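Local atomic coordinates of SGNH-hydrolase family esterase (Altererythrobacter indicus, PDB entry 7C2A), a protein that is an esterase of the SGNH-hydrolase family that may cleave lysophospholipids such as lysophosphatidylcholine. Residues S5-F11 and N41-A47; G12-A17 and N46-D52; A93-S98 and I133-L137; I111-R117 and A143-F149. One frame throughout, in Å; residues are numbered along the deposited sequence. Where two conformers were deposited one is given.

Contact 1: residues S5-F11 and N41-A47. With ACT (acetate ion), chain G.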
loop_
_atom_site.group_PDB
_atom_site.type_symbol
_atom_site.label_atom_id
_atom_site.label_comp_id
_atom_site.label_asym_id
_atom_site.label_seq_id
_atom_site.Cartn_x
_atom_site.Cartn_y
_atom_site.Cartn_z
ATOM N N SER A 5 -3.951 -25.185 7.254
ATOM C CA SER A 5 -3.269 -24.204 6.428
ATOM C C SER A 5 -2.365 -23.292 7.254
ATOM O O SER A 5 -2.588 -23.063 8.448
ATOM C CB SER A 5 -4.313 -23.367 5.695
ATOM O OG SER A 5 -5.092 -24.186 4.842
ATOM N N ARG A 6 -1.348 -22.756 6.584
ATOM C CA ARG A 6 -0.449 -21.766 7.161
ATOM C C ARG A 6 -1.097 -20.388 7.139
ATOM O O ARG A 6 -1.569 -19.926 6.097
ATOM C CB ARG A 6 0.850 -21.695 6.359
ATOM C CG ARG A 6 1.439 -23.044 5.973
ATOM C CD ARG A 6 1.929 -23.831 7.194
ATOM N NE ARG A 6 2.751 -23.025 8.095
ATOM C CZ ARG A 6 4.039 -22.756 7.885
ATOM N NH1 ARG A 6 4.666 -23.212 6.808
ATOM N NH2 ARG A 6 4.703 -22.002 8.756
ATOM N N VAL A 7 -1.067 -19.697 8.267
ATOM C CA VAL A 7 -1.765 -18.429 8.403
ATOM C C VAL A 7 -0.818 -17.273 8.110
ATOM O O VAL A 7 0.237 -17.142 8.741
ATOM C CB VAL A 7 -2.397 -18.310 9.793
ATOM C CG1 VAL A 7 -3.067 -16.967 9.956
ATOM C CG2 VAL A 7 -3.391 -19.457 10.010
ATOM N N ILE A 8 -1.200 -16.423 7.160
ATOM C CA ILE A 8 -0.420 -15.250 6.783
ATOM C C ILE A 8 -1.310 -14.028 6.933
ATOM O O ILE A 8 -2.445 -14.028 6.458
ATOM C CB ILE A 8 0.099 -15.348 5.335
ATOM C CG1 ILE A 8 0.959 -16.604 5.152
ATOM C CG2 ILE A 8 0.860 -14.077 4.951
ATOM C CD1 ILE A 8 1.380 -16.870 3.716
ATOM N N LEU A 9 -0.806 -12.997 7.609
ATOM C CA LEU A 9 -1.520 -11.729 7.713
ATOM C C LEU A 9 -1.073 -10.796 6.593
ATOM O O LEU A 9 0.115 -10.487 6.488
ATOM C CB LEU A 9 -1.210 -11.088 9.063
ATOM C CG LEU A 9 -1.856 -9.720 9.278
ATOM C CD1 LEU A 9 -3.375 -9.842 9.320
ATOM C CD2 LEU A 9 -1.348 -9.050 10.552
ATOM N N ALA A 10 -2.012 -10.346 5.767
ATOM C CA ALA A 10 -1.742 -9.344 4.735
ATOM C C ALA A 10 -2.252 -8.006 5.260
ATOM O O ALA A 10 -3.447 -7.718 5.206
ATOM C CB ALA A 10 -2.402 -9.745 3.417
ATOM N N PHE A 11 -1.339 -7.192 5.795
ATOM C CA PHE A 11 -1.684 -5.963 6.507
ATOM C C PHE A 11 -1.318 -4.789 5.610
ATOM O O PHE A 11 -0.135 -4.481 5.455
ATOM C CB PHE A 11 -0.914 -5.918 7.827
ATOM C CG PHE A 11 -1.380 -4.849 8.776
ATOM C CD1 PHE A 11 -2.571 -4.984 9.469
ATOM C CD2 PHE A 11 -0.620 -3.697 8.987
ATOM C CE1 PHE A 11 -3.008 -3.997 10.359
ATOM C CE2 PHE A 11 -1.041 -2.711 9.875
ATOM C CZ PHE A 11 -2.233 -2.856 10.556
ATOM N N ASN A 41 -0.112 -24.583 1.499
ATOM C CA ASN A 41 -1.529 -24.291 1.679
ATOM C C ASN A 41 -1.614 -23.187 2.721
ATOM O O ASN A 41 -1.368 -23.428 3.909
ATOM C CB ASN A 41 -2.299 -25.521 2.151
ATOM C CG ASN A 41 -2.608 -26.477 1.022
ATOM O OD1 ASN A 41 -3.048 -26.068 -0.051
ATOM N ND2 ASN A 41 -2.369 -27.760 1.258
ATOM N N ALA A 42 -1.939 -21.979 2.275
ATOM C CA ALA A 42 -2.032 -20.816 3.140
ATOM C C ALA A 42 -3.480 -20.375 3.281
ATOM O O ALA A 42 -4.316 -20.601 2.399
ATOM C CB ALA A 42 -1.205 -19.660 2.577
ATOM N N ARG A 43 -3.772 -19.764 4.418
ATOM C CA ARG A 43 -4.978 -18.979 4.615
ATOM C C ARG A 43 -4.472 -17.568 4.839
ATOM O O ARG A 43 -3.818 -17.296 5.851
ATOM C CB ARG A 43 -5.757 -19.455 5.837
ATOM C CG ARG A 43 -6.970 -18.593 6.121
ATOM C CD ARG A 43 -7.901 -19.192 7.169
ATOM N NE ARG A 43 -7.399 -19.134 8.544
ATOM C CZ ARG A 43 -7.413 -18.047 9.312
ATOM N NH1 ARG A 43 -7.866 -16.892 8.840
ATOM N NH2 ARG A 43 -6.971 -18.113 10.562
ATOM N N ILE A 44 -4.708 -16.689 3.878
ATOM C CA ILE A 44 -4.207 -15.330 3.974
ATOM C C ILE A 44 -5.325 -14.440 4.477
ATOM O O ILE A 44 -6.362 -14.285 3.818
ATOM C CB ILE A 44 -3.619 -14.834 2.648
ATOM C CG1 ILE A 44 -2.532 -15.813 2.189
ATOM C CG2 ILE A 44 -3.046 -13.434 2.845
ATOM C CD1 ILE A 44 -1.681 -15.324 1.037
ATOM N N ILE A 45 -5.104 -13.862 5.655
ATOM C CA ILE A 45 -6.019 -12.897 6.251
ATOM C C ILE A 45 -5.878 -11.599 5.479
ATOM O O ILE A 45 -4.807 -10.979 5.479
ATOM C CB ILE A 45 -5.655 -12.645 7.721
ATOM C CG1 ILE A 45 -5.567 -13.930 8.531
ATOM C CG2 ILE A 45 -6.623 -11.658 8.355
ATOM C CD1 ILE A 45 -4.626 -13.773 9.703
ATOM N N ASN A 46 -6.950 -11.165 4.835
ATOM C CA ASN A 46 -6.908 -9.899 4.114
ATOM C C ASN A 46 -7.248 -8.790 5.096
ATOM O O ASN A 46 -8.421 -8.505 5.362
ATOM C CB ASN A 46 -7.833 -9.903 2.904
ATOM C CG ASN A 46 -7.571 -8.726 2.000
ATOM O OD1 ASN A 46 -7.111 -7.675 2.469
ATOM N ND2 ASN A 46 -7.839 -8.875 0.715
ATOM N N ALA A 47 -6.205 -8.173 5.647
ATOM C CA ALA A 47 -6.336 -6.999 6.495
ATOM C C ALA A 47 -5.961 -5.735 5.738
ATOM O O ALA A 47 -5.389 -4.804 6.311
ATOM C CB ALA A 47 -5.532 -7.152 7.784
HETATM C C ACT G . 4.960 -25.343 4.345
HETATM O O ACT G . 6.092 -24.982 4.775
HETATM O OXT ACT G . 3.824 -24.868 4.617
HETATM C CH3 ACT G . 4.951 -26.531 3.332
HETATM O O HOH W 1 -4.906 -22.975 2.144
#
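Asn41 O takes a bond from Arg6 N at 2.8 Å. It opens a parallel strand pair in the central sheet of the SGNH-hydrolase fold, with strand 42-48 at the sheet's edge. Ala42 comes next and puts CB 4.0 Å from Ile8 CD1. Its neighbour Arg6 bends away at chi2 and chi3. Arg6 NH1 bonds an acetate, probably from the crystallisation liquor, and NE pairs with Glu73. Arg43 carries two ladder bonds, giving N to Arg6 O and accepting Ile8 N. Its side chain runs alongside Val7, and the guanidinium turns one face to Val7 CG1. Its NH2 is held by Asp70 in a salt bridge. Ile44 lies on the same face as Ala42, with CG2 3.8 Å from Ala10 CB; Leu31 of helix 27-35 packs there. Ile45 is on the other face. Its CG1 stands beside the backbone N (chi1 -54°), which carries CD1 to 3.6 Å from Val7 CG1. Its other branch, CG2, meets Leu9 CD1 at 3.8 Å, where helix 54-66 covers Leu9. Asn46 faces helix 27-35. Ala47 ends the run: N bonds Ala10 O, and CB sits 3.8 Å from Leu9 CD1 and 4.0 Å from Phe11 CD1.

Contact 2: residues G12-A17 and N46-D52; sequences GDSLFA and NAGVSGD
Gly48 packs against the first helical turn, with CA 3.9 Å from Phe16 CB. A side chain on Gly48 would run into Ala17 N and Phe16 C, so the tight part depends on this glycine. Beside it, Val49 N bonds Gly12 O at 3.0 Å, coming from above the carbonyl plane. The bond from Gly12 N to Ala47 O is weak. Asn46 grips the turn from the other end. Its ND2 donates to Phe16 O at 2.9 Å, tilted from the carbonyl plane. Its OD1 accepts Gly48 N at 157°, in the amide carbonyl plane, which makes an Asx turn. The amide is thus used at both ends and its rotation is fixed. A leucine here would probably leave Phe16 O and Gly48 N without these mates and set the turn free to shift. The side toward Gly51 is looser and watery. Ser50 OG lies against Ser14 CB at 3.6 Å and Ala17 CB at 3.7 Å. One water accepts from both Ser14 N and Gly51 N. Another donates to Asp13 OD2 and Asp52 O. Asp13 OD1 also N-caps the helix by accepting Leu15 N. Residues 12-15 spell the GDSL block of the family, whose serine is the usual nucleophile. The water between Ser14 N and Gly51 N is consistent with an oxyanion hole.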
loop_
_atom_site.group_PDB
_atom_site.type_symbol
_atom_site.label_atom_id
_atom_site.label_comp_id
_atom_site.label_asym_id
_atom_site.label_seq_id
_atom_site.Cartn_x
_atom_site.Cartn_y
_atom_site.Cartn_z
ATOM N N GLY A 12 -2.307 -4.147 5.008
ATOM C CA GLY A 12 -2.025 -3.115 4.039
ATOM C C GLY A 12 -3.191 -2.217 3.735
ATOM O O GLY A 12 -4.104 -2.055 4.542
ATOM N N ASP A 13 -3.136 -1.617 2.550
ATOM C CA ASP A 13 -4.091 -0.594 2.141
ATOM C C ASP A 13 -4.902 -1.067 0.939
ATOM O O ASP A 13 -5.221 -2.256 0.846
ATOM C CB ASP A 13 -3.400 0.766 1.920
ATOM C CG ASP A 13 -2.249 0.694 0.943
ATOM O OD1 ASP A 13 -2.299 -0.161 0.028
ATOM O OD2 ASP A 13 -1.301 1.502 1.056
ATOM N N SER A 14 -5.239 -0.164 0.020
ATOM C CA SER A 14 -6.060 -0.549 -1.127
ATOM C C SER A 14 -5.382 -1.576 -2.025
ATOM O O SER A 14 -6.078 -2.277 -2.771
ATOM C CB SER A 14 -6.454 0.677 -1.950
ATOM O OG SER A 14 -5.304 1.388 -2.373
ATOM N N LEU A 15 -4.053 -1.679 -1.984
ATOM C CA LEU A 15 -3.365 -2.680 -2.792
ATOM C C LEU A 15 -3.553 -4.088 -2.253
ATOM O O LEU A 15 -3.371 -5.057 -3.001
ATOM C CB LEU A 15 -1.877 -2.347 -2.897
ATOM C CG LEU A 15 -1.514 -0.986 -3.490
ATOM C CD1 LEU A 15 -0.006 -0.811 -3.516
ATOM C CD2 LEU A 15 -2.075 -0.842 -4.902
ATOM N N PHE A 16 -3.863 -4.232 -0.968
ATOM C CA PHE A 16 -4.262 -5.520 -0.423
ATOM C C PHE A 16 -5.774 -5.688 -0.375
ATOM O O PHE A 16 -6.268 -6.798 -0.589
ATOM C CB PHE A 16 -3.677 -5.721 0.983
ATOM C CG PHE A 16 -2.224 -6.129 1.003
ATOM C CD1 PHE A 16 -1.484 -6.254 -0.161
ATOM C CD2 PHE A 16 -1.604 -6.388 2.211
ATOM C CE1 PHE A 16 -0.148 -6.640 -0.108
ATOM C CE2 PHE A 16 -0.278 -6.766 2.272
ATOM C CZ PHE A 16 0.450 -6.906 1.110
ATOM N N ALA A 17 -6.526 -4.611 -0.118
ATOM C CA ALA A 17 -7.983 -4.718 -0.046
ATOM C C ALA A 17 -8.599 -5.117 -1.381
ATOM O O ALA A 17 -9.697 -5.686 -1.402
ATOM C CB ALA A 17 -8.593 -3.398 0.421
ATOM N N ASN A 46 -6.950 -11.165 4.835
ATOM C CA ASN A 46 -6.908 -9.899 4.114
ATOM C C ASN A 46 -7.248 -8.790 5.096
ATOM O O ASN A 46 -8.421 -8.505 5.362
ATOM C CB ASN A 46 -7.833 -9.903 2.904
ATOM C CG ASN A 46 -7.571 -8.726 2.000
ATOM O OD1 ASN A 46 -7.111 -7.675 2.469
ATOM N ND2 ASN A 46 -7.839 -8.875 0.715
ATOM N N ALA A 47 -6.205 -8.173 5.647
ATOM C CA ALA A 47 -6.336 -6.999 6.495
ATOM C C ALA A 47 -5.961 -5.735 5.738
ATOM O O ALA A 47 -5.389 -4.804 6.311
ATOM C CB ALA A 47 -5.532 -7.152 7.784
ATOM N N GLY A 48 -6.265 -5.695 4.446
ATOM C CA GLY A 48 -6.127 -4.470 3.694
ATOM C C GLY A 48 -7.319 -3.565 3.947
ATOM O O GLY A 48 -8.470 -4.007 3.986
ATOM N N VAL A 49 -7.031 -2.285 4.166
ATOM C CA VAL A 49 -8.068 -1.278 4.349
ATOM C C VAL A 49 -7.763 -0.140 3.394
ATOM O O VAL A 49 -6.701 0.490 3.491
ATOM C CB VAL A 49 -8.133 -0.761 5.792
ATOM C CG1 VAL A 49 -9.140 0.370 5.897
ATOM C CG2 VAL A 49 -8.518 -1.892 6.720
ATOM N N SER A 50 -8.676 0.109 2.461
ATOM C CA SER A 50 -8.474 1.179 1.454
ATOM C C SER A 50 -8.264 2.526 2.152
ATOM O O SER A 50 -8.995 2.817 3.100
ATOM C CB SER A 50 -9.617 1.217 0.480
ATOM O OG SER A 50 -9.609 0.042 -0.315
ATOM N N GLY A 51 -7.260 3.281 1.703
ATOM C CA GLY A 51 -6.973 4.622 2.253
ATOM C C GLY A 51 -6.185 4.618 3.552
ATOM O O GLY A 51 -5.887 5.706 4.043
ATOM N N ASP A 52 -5.825 3.450 4.081
ATOM C CA ASP A 52 -5.078 3.420 5.364
ATOM C C ASP A 52 -3.701 4.071 5.216
ATOM O O ASP A 52 -2.937 3.694 4.325
ATOM C CB ASP A 52 -4.834 1.991 5.853
ATOM C CG ASP A 52 -5.555 1.655 7.147
ATOM O OD1 ASP A 52 -6.637 2.215 7.376
ATOM O OD2 ASP A 52 -5.032 0.828 7.889
HETATM O O HOH W 2 -0.651 3.433 2.837
HETATM O O HOH W 3 -5.022 2.759 -0.080
#

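Contact 3: residues A93-S98 and I133-L137; sequences ARQNLS and IYPYL
Ile133 is the bump that fills the hollow between Ala93, Arg94 and Leu97. Its CD1 ends 4.0 Å from both Ala93 CB and Leu97 CD1. Its CG2 lies against Arg94 CB. Here CG1 stands between the backbone N and the carbonyl carbon (chi1 75°), which aims CD1 into the hollow. One turn on, Leu137 fills a second hollow, between Arg94, Leu97 and Ser98. Its two methyls divide the work. CD1 meets Leu97 CB at 3.6 Å, and CD2 comes to 3.2 Å from Ser98 OG. That hydroxyl is turned back to its own helix, where it donates to Arg94 O. Ser98 N reaches the same oxygen from the opposite face. Leu97 answers as a bump from the first helix. It crosses Leu137 at about a right angle, and its CD1 also lies 3.9 Å from Tyr134 CE1. Tyr134 OH bonds Leu79 O, which fixes the far end of that ring. On the outer rim, Arg94 folds across Tyr136, with CD 3.5 Å from Tyr136 CD2. The guanidinium and ring planes are 68° apart, and any cation-pi attraction is weak at best. The axes of segments 93-98 and 133-137 pass 10.3 Å apart, crossing at -33°. These two helices precede strands 111-114 and 144-146, and their side-by-side packing belongs to successive beta-alpha-beta crossovers of the alpha/beta/alpha fold of SGNH hydrolases.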
loop_
_atom_site.group_PDB
_atom_site.type_symbol
_atom_site.label_atom_id
_atom_site.label_comp_id
_atom_site.label_asym_id
_atom_site.label_seq_id
_atom_site.Cartn_x
_atom_site.Cartn_y
_atom_site.Cartn_z
ATOM N N ALA A 93 6.072 8.740 8.612
ATOM C CA ALA A 93 5.688 7.434 8.075
ATOM C C ALA A 93 6.630 6.347 8.581
ATOM O O ALA A 93 6.194 5.252 8.969
ATOM C CB ALA A 93 5.682 7.479 6.542
ATOM N N ARG A 94 7.933 6.645 8.598
ATOM C CA ARG A 94 8.913 5.702 9.125
ATOM C C ARG A 94 8.657 5.393 10.592
ATOM O O ARG A 94 8.749 4.236 11.015
ATOM C CB ARG A 94 10.316 6.277 8.944
ATOM C CG ARG A 94 11.433 5.330 9.350
ATOM C CD ARG A 94 12.807 5.982 9.171
ATOM N NE ARG A 94 12.883 7.221 9.931
ATOM C CZ ARG A 94 13.249 8.401 9.436
ATOM N NH1 ARG A 94 13.244 9.471 10.220
ATOM N NH2 ARG A 94 13.630 8.515 8.172
ATOM N N GLN A 95 8.357 6.425 11.387
ATOM C CA GLN A 95 8.072 6.224 12.804
ATOM C C GLN A 95 6.826 5.373 13.002
ATOM O O GLN A 95 6.804 4.479 13.852
ATOM C CB GLN A 95 7.874 7.578 13.474
ATOM C CG GLN A 95 9.095 8.478 13.476
ATOM C CD GLN A 95 8.732 9.958 13.566
ATOM O OE1 GLN A 95 7.645 10.321 14.026
ATOM N NE2 GLN A 95 9.643 10.817 13.118
ATOM N N ASN A 96 5.775 5.644 12.226
ATOM C CA ASN A 96 4.550 4.866 12.360
ATOM C C ASN A 96 4.776 3.415 11.961
ATOM O O ASN A 96 4.341 2.490 12.664
ATOM C CB ASN A 96 3.445 5.488 11.508
ATOM C CG ASN A 96 3.012 6.849 11.995
ATOM O OD1 ASN A 96 3.206 7.197 13.166
ATOM N ND2 ASN A 96 2.405 7.621 11.111
ATOM N N LEU A 97 5.473 3.197 10.843
ATOM C CA LEU A 97 5.795 1.834 10.438
ATOM C C LEU A 97 6.659 1.141 11.477
ATOM O O LEU A 97 6.495 -0.060 11.725
ATOM C CB LEU A 97 6.494 1.841 9.080
ATOM C CG LEU A 97 5.561 1.955 7.877
ATOM C CD1 LEU A 97 6.297 2.449 6.644
ATOM C CD2 LEU A 97 4.878 0.628 7.588
ATOM N N SER A 98 7.575 1.885 12.115
ATOM C CA SER A 98 8.391 1.299 13.175
ATOM C C SER A 98 7.517 0.753 14.297
ATOM O O SER A 98 7.788 -0.323 14.833
ATOM C CB SER A 98 9.361 2.345 13.732
ATOM O OG SER A 98 10.345 2.713 12.794
ATOM N N ILE A 133 12.968 4.884 3.496
ATOM C CA ILE A 133 12.483 4.401 4.791
ATOM C C ILE A 133 12.360 2.885 4.803
ATOM O O ILE A 133 12.545 2.258 5.849
ATOM C CB ILE A 133 11.191 5.099 5.266
ATOM C CG1 ILE A 133 9.955 4.616 4.500
ATOM C CG2 ILE A 133 11.341 6.610 5.218
ATOM C CD1 ILE A 133 8.645 5.229 4.983
ATOM N N TYR A 134 12.078 2.268 3.647
ATOM C CA TYR A 134 11.823 0.829 3.634
ATOM C C TYR A 134 13.086 0.005 3.859
ATOM O O TYR A 134 13.070 -0.896 4.719
ATOM C CB TYR A 134 11.028 0.437 2.379
ATOM C CG TYR A 134 9.659 1.085 2.391
ATOM C CD1 TYR A 134 8.595 0.498 3.066
ATOM C CD2 TYR A 134 9.441 2.315 1.779
ATOM C CE1 TYR A 134 7.356 1.111 3.135
ATOM C CE2 TYR A 134 8.205 2.932 1.834
ATOM C CZ TYR A 134 7.169 2.326 2.517
ATOM O OH TYR A 134 5.961 2.974 2.553
ATOM N N PRO A 135 14.198 0.243 3.154
ATOM C CA PRO A 135 15.426 -0.491 3.502
ATOM C C PRO A 135 15.880 -0.228 4.921
ATOM O O PRO A 135 16.406 -1.138 5.579
ATOM C CB PRO A 135 16.452 -0.008 2.466
ATOM C CG PRO A 135 15.662 0.562 1.361
ATOM C CD PRO A 135 14.386 1.071 1.946
ATOM N N TYR A 136 15.671 0.985 5.426
ATOM C CA TYR A 136 16.030 1.275 6.806
ATOM C C TYR A 136 15.230 0.400 7.765
ATOM O O TYR A 136 15.785 -0.200 8.695
ATOM C CB TYR A 136 15.788 2.754 7.102
ATOM C CG TYR A 136 15.947 3.090 8.561
ATOM C CD1 TYR A 136 17.197 3.396 9.086
ATOM C CD2 TYR A 136 14.856 3.102 9.411
ATOM C CE1 TYR A 136 17.352 3.698 10.421
ATOM C CE2 TYR A 136 15.003 3.405 10.754
ATOM C CZ TYR A 136 16.255 3.701 11.243
ATOM O OH TYR A 136 16.405 4.003 12.577
ATOM N N LEU A 137 13.913 0.330 7.563
ATOM C CA LEU A 137 13.057 -0.447 8.455
ATOM C C LEU A 137 13.367 -1.933 8.373
ATOM O O LEU A 137 13.359 -2.629 9.396
ATOM C CB LEU A 137 11.594 -0.214 8.095
ATOM C CG LEU A 137 11.039 1.169 8.421
ATOM C CD1 LEU A 137 9.774 1.435 7.603
ATOM C CD2 LEU A 137 10.762 1.302 9.915
#

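Contact 4: residues I111-R117 and A143-F149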
loop_
_atom_site.group_PDB
_atom_site.type_symbol
_atom_site.label_atom_id
_atom_site.label_comp_id
_atom_site.label_asym_id
_atom_site.label_seq_id
_atom_site.Cartn_x
_atom_site.Cartn_y
_atom_site.Cartn_z
ATOM N N ILE A 111 8.280 -10.978 9.559
ATOM C CA ILE A 111 7.822 -9.826 8.790
ATOM C C ILE A 111 8.381 -9.883 7.374
ATOM O O ILE A 111 9.589 -10.073 7.180
ATOM C CB ILE A 111 8.284 -8.513 9.441
ATOM C CG1 ILE A 111 7.756 -8.387 10.870
ATOM C CG2 ILE A 111 7.864 -7.310 8.594
ATOM C CD1 ILE A 111 8.526 -7.381 11.689
ATOM N N LEU A 112 7.511 -9.651 6.397
ATOM C CA LEU A 112 7.907 -9.289 5.042
ATOM C C LEU A 112 7.375 -7.886 4.768
ATOM O O LEU A 112 6.165 -7.647 4.851
ATOM C CB LEU A 112 7.345 -10.282 4.025
ATOM C CG LEU A 112 7.604 -9.956 2.556
ATOM C CD1 LEU A 112 9.092 -9.940 2.261
ATOM C CD2 LEU A 112 6.886 -10.959 1.665
ATOM N N LEU A 113 8.268 -6.963 4.444
ATOM C CA LEU A 113 7.914 -5.578 4.175
ATOM C C LEU A 113 7.826 -5.346 2.673
ATOM O O LEU A 113 8.761 -5.669 1.941
ATOM C CB LEU A 113 8.986 -4.670 4.774
ATOM C CG LEU A 113 8.699 -3.177 4.895
ATOM C CD1 LEU A 113 7.497 -2.896 5.786
ATOM C CD2 LEU A 113 9.924 -2.447 5.424
ATOM N N MET A 114 6.710 -4.773 2.230
ATOM C CA MET A 114 6.517 -4.446 0.792
ATOM C C MET A 114 6.982 -3.001 0.577
ATOM O O MET A 114 6.326 -2.077 1.083
ATOM C CB MET A 114 5.045 -4.593 0.398
ATOM C CG MET A 114 4.557 -6.036 0.451
ATOM S SD MET A 114 5.648 -7.152 -0.474
ATOM C CE MET A 114 4.515 -8.483 -0.870
ATOM N N GLY A 115 8.099 -2.827 -0.130
ATOM C CA GLY A 115 8.667 -1.487 -0.370
ATOM C C GLY A 115 7.788 -0.634 -1.266
ATOM O O GLY A 115 7.341 -1.122 -2.308
ATOM N N MET A 116 7.552 0.611 -0.854
ATOM C CA MET A 116 6.756 1.565 -1.667
ATOM C C MET A 116 7.725 2.591 -2.263
ATOM O O MET A 116 8.768 2.844 -1.651
ATOM C CB MET A 116 5.694 2.277 -0.824
ATOM C CG MET A 116 4.741 1.321 -0.109
ATOM S SD MET A 116 3.920 0.111 -1.189
ATOM C CE MET A 116 2.972 1.196 -2.254
ATOM N N ARG A 117 7.381 3.148 -3.421
ATOM C CA ARG A 117 8.266 4.131 -4.098
ATOM C C ARG A 117 7.468 5.398 -4.400
ATOM O O ARG A 117 6.302 5.299 -4.799
ATOM C CB ARG A 117 8.851 3.529 -5.378
ATOM C CG ARG A 117 9.827 2.392 -5.121
ATOM C CD ARG A 117 11.133 2.908 -4.550
ATOM N NE ARG A 117 12.060 1.831 -4.246
ATOM C CZ ARG A 117 12.734 1.131 -5.151
ATOM N NH1 ARG A 117 12.594 1.396 -6.441
ATOM N NH2 ARG A 117 13.548 0.172 -4.758
ATOM N N ALA A 143 13.548 -7.652 9.006
ATOM C CA ALA A 143 12.444 -8.037 8.147
ATOM C C ALA A 143 12.964 -8.288 6.744
ATOM O O ALA A 143 13.895 -7.622 6.282
ATOM C CB ALA A 143 11.396 -6.929 8.099
ATOM N N LYS A 144 12.362 -9.248 6.065
ATOM C CA LYS A 144 12.635 -9.385 4.645
ATOM C C LYS A 144 11.946 -8.254 3.896
ATOM O O LYS A 144 10.940 -7.709 4.353
ATOM C CB LYS A 144 12.172 -10.752 4.156
ATOM C CG LYS A 144 13.064 -11.875 4.692
ATOM C CD LYS A 144 12.555 -13.252 4.330
ATOM C CE LYS A 144 13.607 -14.320 4.610
ATOM N NZ LYS A 144 13.557 -14.812 6.016
ATOM N N LEU A 145 12.516 -7.875 2.757
ATOM C CA LEU A 145 12.046 -6.720 2.010
ATOM C C LEU A 145 11.851 -7.097 0.551
ATOM O O LEU A 145 12.751 -7.674 -0.071
ATOM C CB LEU A 145 13.058 -5.571 2.096
ATOM C CG LEU A 145 12.756 -4.352 1.224
ATOM C CD1 LEU A 145 11.542 -3.597 1.735
ATOM C CD2 LEU A 145 13.966 -3.439 1.167
ATOM N N VAL A 146 10.683 -6.771 0.005
ATOM C CA VAL A 146 10.496 -6.651 -1.437
ATOM C C VAL A 146 10.782 -5.193 -1.788
ATOM O O VAL A 146 10.006 -4.317 -1.383
ATOM C CB VAL A 146 9.078 -7.048 -1.859
ATOM C CG1 VAL A 146 8.834 -6.673 -3.309
ATOM C CG2 VAL A 146 8.851 -8.548 -1.651
ATOM N N PRO A 147 11.887 -4.887 -2.466
ATOM C CA PRO A 147 12.285 -3.476 -2.569
ATOM C C PRO A 147 11.248 -2.599 -3.244
ATOM O O PRO A 147 11.047 -1.453 -2.826
ATOM C CB PRO A 147 13.601 -3.539 -3.358
ATOM C CG PRO A 147 14.141 -4.903 -3.061
ATOM C CD PRO A 147 12.933 -5.799 -2.963
ATOM N N PHE A 148 10.568 -3.105 -4.271
ATOM C CA PHE A 148 9.630 -2.293 -5.054
ATOM C C PHE A 148 8.419 -3.179 -5.349
ATOM O O PHE A 148 8.381 -3.889 -6.358
ATOM C CB PHE A 148 10.321 -1.779 -6.314
ATOM C CG PHE A 148 9.490 -0.838 -7.167
ATOM C CD1 PHE A 148 8.273 -0.348 -6.763
ATOM C CD2 PHE A 148 9.965 -0.455 -8.408
ATOM C CE1 PHE A 148 7.539 0.512 -7.586
ATOM C CE2 PHE A 148 9.238 0.401 -9.224
ATOM C CZ PHE A 148 8.031 0.880 -8.817
ATOM N N PHE A 149 7.423 -3.122 -4.468
ATOM C CA PHE A 149 6.278 -4.017 -4.582
ATOM C C PHE A 149 5.586 -3.886 -5.935
ATOM O O PHE A 149 5.185 -4.892 -6.530
ATOM C CB PHE A 149 5.316 -3.729 -3.434
ATOM C CG PHE A 149 4.051 -4.528 -3.488
ATOM C CD1 PHE A 149 4.094 -5.906 -3.611
ATOM C CD2 PHE A 149 2.819 -3.908 -3.411
ATOM C CE1 PHE A 149 2.927 -6.650 -3.660
ATOM C CE2 PHE A 149 1.650 -4.659 -3.457
ATOM C CZ PHE A 149 1.717 -6.030 -3.588
#
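Arg117 lies across Phe148, just beyond the parallel pair formed by strands 111-114 and 144-146. Arg117 CB starts 4.0 Å from Phe148 CE1. CG sits over the ring face, 3.9 Å from the Phe148 centroid, in a CH-pi contact. The chain then bends at chi2 (-72°), which folds the head back over the ring's root. NE passes Pro147 O at 3.7 Å. CZ faces Phe148 CB, NH1 reaches Phe148 CD2 at 3.8 Å, and NH2 stops 4.0 Å from Pro147 CB. Guanidinium and ring planes are 28° apart. An alanine in place of Phe148 is likely to take away this platform and set the arginine head free to turn. Behind it, Gly115 ties the two segments together: N donates to Val146 O, and O accepts Phe149 N at 2.9 Å. Met114 makes a Met-aromatic contact with the Phe149 ring, CE coming 3.7 Å from Phe149 CE1. The chemistry implies a division of labour: backbone bonds set the register, while CH-pi, Met-aromatic and van der Waals contacts pack the side chains; Arg117 also touches Asp131.

Overall arrangement
Contacts 1 and 4 sit at the two edges of one parallel sheet, with strand 74-78 between their inner strands; their centres are 17 Å apart. Contact 2 continues contact 1 directly, sharing Asn46 and Ala47, and Phe16 CD2 packs on Ala10 C at 3.5 Å. It also reaches contact 4, where Leu15 CD1 meets Met116 CE at 3.8 Å. Contact 3 lies 11 Å from contact 4 between centres, and Tyr134 and Leu137 pack on Leu113. The GDSL block in contact 2 marks the probable active site. A bound cadmium ion lies about 5 Å from the Asn41 side chain of contact 1; His164 and His166 bind cadmium elsewhere in the chain.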